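Local coordinates for hypothetical protein (Rhodococcus sp., PDB 2OV9) that probably hydrolyses medium- and long-chain fatty acyl-coenzyme A thioesters to the free fatty acid and coenzyme A, as a hotdog-fold thioesterase, at residues B[27-39]-B[91-103]. Residues are numbered along the deposited sequence; the frame is centred on the assembly and turned at random.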
# COMPACT_ATOMS: atom_id res chain seq x y z
N VAL B 27 0.06 22.03 -4.23
CA VAL B 27 0.18 20.87 -3.36
C VAL B 27 0.50 19.59 -4.16
O VAL B 27 1.25 18.73 -3.69
CB VAL B 27 -1.11 20.75 -2.48
CG1 VAL B 27 -2.34 20.40 -3.34
CG2 VAL B 27 -0.91 19.80 -1.34
N ASP B 28 -0.02 19.47 -5.38
CA ASP B 28 0.26 18.28 -6.18
C ASP B 28 1.72 18.23 -6.59
O ASP B 28 2.31 17.15 -6.66
CB ASP B 28 -0.66 18.20 -7.42
CG ASP B 28 -2.10 17.83 -7.06
OD1 ASP B 28 -2.42 17.64 -5.87
OD2 ASP B 28 -2.94 17.75 -7.98
N ARG B 29 2.31 19.40 -6.85
CA ARG B 29 3.73 19.46 -7.21
C ARG B 29 4.59 19.05 -6.02
O ARG B 29 5.61 18.36 -6.18
CB ARG B 29 4.10 20.86 -7.73
CG ARG B 29 3.60 21.14 -9.16
CD ARG B 29 3.91 22.58 -9.61
NE ARG B 29 3.05 23.00 -10.72
CZ ARG B 29 3.18 24.16 -11.38
NH1 ARG B 29 4.13 25.02 -11.05
NH2 ARG B 29 2.35 24.45 -12.37
N ALA B 30 4.18 19.44 -4.82
CA ALA B 30 4.90 19.10 -3.60
C ALA B 30 4.79 17.60 -3.32
O ALA B 30 5.78 16.97 -2.93
CB ALA B 30 4.33 19.89 -2.42
N THR B 31 3.60 17.04 -3.53
CA THR B 31 3.38 15.60 -3.34
C THR B 31 4.22 14.80 -4.35
O THR B 31 4.84 13.79 -3.99
CB THR B 31 1.89 15.22 -3.42
OG1 THR B 31 1.15 15.99 -2.45
CG2 THR B 31 1.71 13.75 -3.11
N ASP B 32 4.26 15.25 -5.59
CA ASP B 32 5.17 14.63 -6.57
C ASP B 32 6.62 14.65 -6.12
O ASP B 32 7.36 13.68 -6.35
CB ASP B 32 5.05 15.26 -7.94
CG ASP B 32 3.92 14.68 -8.75
OD1 ASP B 32 3.55 13.49 -8.54
OD2 ASP B 32 3.39 15.43 -9.59
N ALA B 33 7.04 15.75 -5.49
CA ALA B 33 8.41 15.88 -5.01
C ALA B 33 8.66 14.93 -3.84
O ALA B 33 9.72 14.29 -3.77
CB ALA B 33 8.68 17.31 -4.59
N ALA B 34 7.70 14.82 -2.92
CA ALA B 34 7.74 13.80 -1.88
C ALA B 34 7.85 12.38 -2.42
O ALA B 34 8.65 11.59 -1.90
CB ALA B 34 6.52 13.91 -0.93
N ARG B 35 7.08 12.05 -3.45
CA ARG B 35 7.16 10.72 -4.05
C ARG B 35 8.58 10.47 -4.56
O ARG B 35 9.10 9.36 -4.48
CB ARG B 35 6.17 10.57 -5.22
CG ARG B 35 4.70 10.58 -4.80
CD ARG B 35 3.75 10.21 -6.00
NE ARG B 35 2.37 10.24 -5.57
CZ ARG B 35 1.56 11.27 -5.74
NH1 ARG B 35 1.99 12.35 -6.40
NH2 ARG B 35 0.33 11.24 -5.29
N ARG B 36 9.19 11.53 -5.08
CA ARG B 36 10.53 11.44 -5.65
C ARG B 36 11.57 11.19 -4.54
O ARG B 36 12.53 10.44 -4.72
CB ARG B 36 10.83 12.72 -6.43
CG ARG B 36 12.13 12.73 -7.14
CD ARG B 36 12.47 14.11 -7.65
NE ARG B 36 13.84 14.15 -8.15
CZ ARG B 36 14.43 15.24 -8.61
NH1 ARG B 36 13.78 16.41 -8.64
NH2 ARG B 36 15.69 15.16 -9.05
N VAL B 37 11.38 11.86 -3.41
CA VAL B 37 12.19 11.66 -2.21
C VAL B 37 12.07 10.21 -1.68
O VAL B 37 13.10 9.57 -1.37
CB VAL B 37 11.80 12.66 -1.07
CG1 VAL B 37 12.42 12.25 0.27
CG2 VAL B 37 12.16 14.10 -1.44
N VAL B 38 10.83 9.72 -1.53
CA VAL B 38 10.55 8.33 -1.13
C VAL B 38 11.29 7.33 -2.02
O VAL B 38 11.96 6.44 -1.51
CB VAL B 38 9.04 8.03 -1.11
CG1 VAL B 38 8.77 6.51 -0.92
CG2 VAL B 38 8.33 8.87 -0.02
N ASP B 39 11.17 7.48 -3.33
CA ASP B 39 11.94 6.63 -4.25
C ASP B 39 13.46 6.70 -4.00
O ASP B 39 14.13 5.66 -3.88
CB ASP B 39 11.64 7.03 -5.70
CG ASP B 39 12.09 5.98 -6.69
OD1 ASP B 39 11.31 5.08 -7.01
OD2 ASP B 39 13.24 6.05 -7.16
N VAL B 91 -4.11 4.75 -3.38
CA VAL B 91 -3.93 4.19 -4.73
C VAL B 91 -3.95 5.28 -5.78
O VAL B 91 -3.11 5.30 -6.68
CB VAL B 91 -5.03 3.12 -5.07
CG1 VAL B 91 -4.83 2.54 -6.48
CG2 VAL B 91 -5.02 1.99 -4.02
N THR B 92 -4.90 6.21 -5.64
CA THR B 92 -5.14 7.24 -6.66
C THR B 92 -5.02 8.69 -6.15
O THR B 92 -5.13 9.62 -6.94
CB THR B 92 -6.57 7.11 -7.29
OG1 THR B 92 -7.55 7.67 -6.39
CG2 THR B 92 -6.94 5.64 -7.59
N GLY B 93 -4.82 8.89 -4.84
CA GLY B 93 -4.86 10.23 -4.24
C GLY B 93 -3.72 11.13 -4.71
O GLY B 93 -2.57 10.83 -4.46
N PRO B 94 -4.05 12.24 -5.39
CA PRO B 94 -2.98 13.13 -5.89
C PRO B 94 -2.15 13.75 -4.78
O PRO B 94 -0.97 14.02 -4.99
CB PRO B 94 -3.74 14.22 -6.64
CG PRO B 94 -5.08 13.65 -6.93
CD PRO B 94 -5.39 12.73 -5.78
N GLU B 95 -2.74 13.96 -3.60
CA GLU B 95 -2.01 14.52 -2.49
C GLU B 95 -1.52 13.45 -1.52
O GLU B 95 -1.03 13.77 -0.42
CB GLU B 95 -2.84 15.59 -1.76
CG GLU B 95 -2.94 16.91 -2.51
CD GLU B 95 -4.26 17.11 -3.26
OE1 GLU B 95 -5.27 17.50 -2.63
OE2 GLU B 95 -4.28 16.96 -4.50
N ASN B 96 -1.62 12.19 -1.95
CA ASN B 96 -1.23 11.07 -1.11
C ASN B 96 0.04 10.44 -1.68
O ASN B 96 -0.02 9.74 -2.68
CB ASN B 96 -2.38 10.07 -0.97
CG ASN B 96 -2.09 9.00 0.05
OD1 ASN B 96 -0.92 8.66 0.30
ND2 ASN B 96 -3.14 8.45 0.65
N ALA B 97 1.19 10.73 -1.07
CA ALA B 97 2.45 10.30 -1.65
C ALA B 97 2.66 8.78 -1.64
O ALA B 97 3.55 8.29 -2.33
CB ALA B 97 3.66 11.03 -1.01
N LEU B 98 1.80 8.06 -0.91
CA LEU B 98 1.76 6.58 -0.99
C LEU B 98 1.20 6.08 -2.30
O LEU B 98 1.51 4.95 -2.70
CB LEU B 98 0.87 5.99 0.12
CG LEU B 98 1.57 5.68 1.45
CD1 LEU B 98 2.19 6.88 2.01
CD2 LEU B 98 0.55 5.10 2.45
N ALA B 99 0.34 6.89 -2.93
CA ALA B 99 -0.30 6.53 -4.20
C ALA B 99 0.67 6.66 -5.36
O ALA B 99 1.44 7.62 -5.41
CB ALA B 99 -1.59 7.40 -4.41
N PRO B 100 0.70 5.68 -6.29
CA PRO B 100 1.62 5.85 -7.40
C PRO B 100 1.64 7.24 -8.04
O PRO B 100 2.72 7.76 -8.24
CB PRO B 100 1.18 4.75 -8.38
CG PRO B 100 0.79 3.64 -7.46
CD PRO B 100 0.02 4.37 -6.34
N PRO B 101 0.46 7.88 -8.34
CA PRO B 101 -0.93 7.49 -8.21
C PRO B 101 -1.45 6.84 -9.47
O PRO B 101 -0.92 7.06 -10.57
CB PRO B 101 -1.66 8.81 -7.97
CG PRO B 101 -0.84 9.86 -8.68
CD PRO B 101 0.57 9.26 -8.85
N VAL B 102 -2.47 6.01 -9.30
CA VAL B 102 -3.12 5.36 -10.44
C VAL B 102 -4.20 6.26 -11.00
O VAL B 102 -4.99 6.81 -10.25
CB VAL B 102 -3.72 3.98 -10.04
CG1 VAL B 102 -4.26 3.27 -11.31
CG2 VAL B 102 -2.65 3.10 -9.37
N VAL B 103 -4.22 6.39 -12.32
CA VAL B 103 -5.25 7.14 -13.04
C VAL B 103 -6.20 6.10 -13.65
O VAL B 103 -5.73 5.12 -14.26
CB VAL B 103 -4.58 7.96 -14.16
CG1 VAL B 103 -5.61 8.66 -15.02
CG2 VAL B 103 -3.59 8.98 -13.55
O HOH W 1 0.43 14.72 -6.92
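Arg35 leaves helix 26-43 with CG anti to the carbonyl carbon and beside the backbone N (chi1 -68°) and runs extended out to NE, which carries the guanidinium across Ala97 into the turns of 91-103. There NE donates to Ala99 O at 2.8 Å, and NH2 bonds both Pro94 O (3.1 Å) and Asn96 O, reaching each from well above its carbonyl plane. Asn96 O also takes Ala99 N from its other face, closing the second of two type I turns. Pro101 CD sits over the centre of the guanidinium and Thr31 CG2 lies off-centre on the opposite face. NH1 makes a salt bridge with Asp32 OD1, by a weak bond, and reaches a water that also bonds Pro94 O and Asp28 O; with the NE and NH2 bonds these hold the group's rotation. A leucine in place of Arg35 would probably cost the two turns their polar tie to the helix, Ala99 O losing NE and Pro94 O and Asn96 O losing NH2. Nearer the helix start, Glu95 bends at chi2 (101°), its CG 3.6 Å from Val27 CG1, and OE2 comes within 2.4 Å of Asp28 OD1; its OE1 is bridged by Arg87 and by Arg46 of the second subunit. One arginine gripping three carbonyls thus joins the N-terminal helical region to the irregular segment leading into the hotdog-fold sheet.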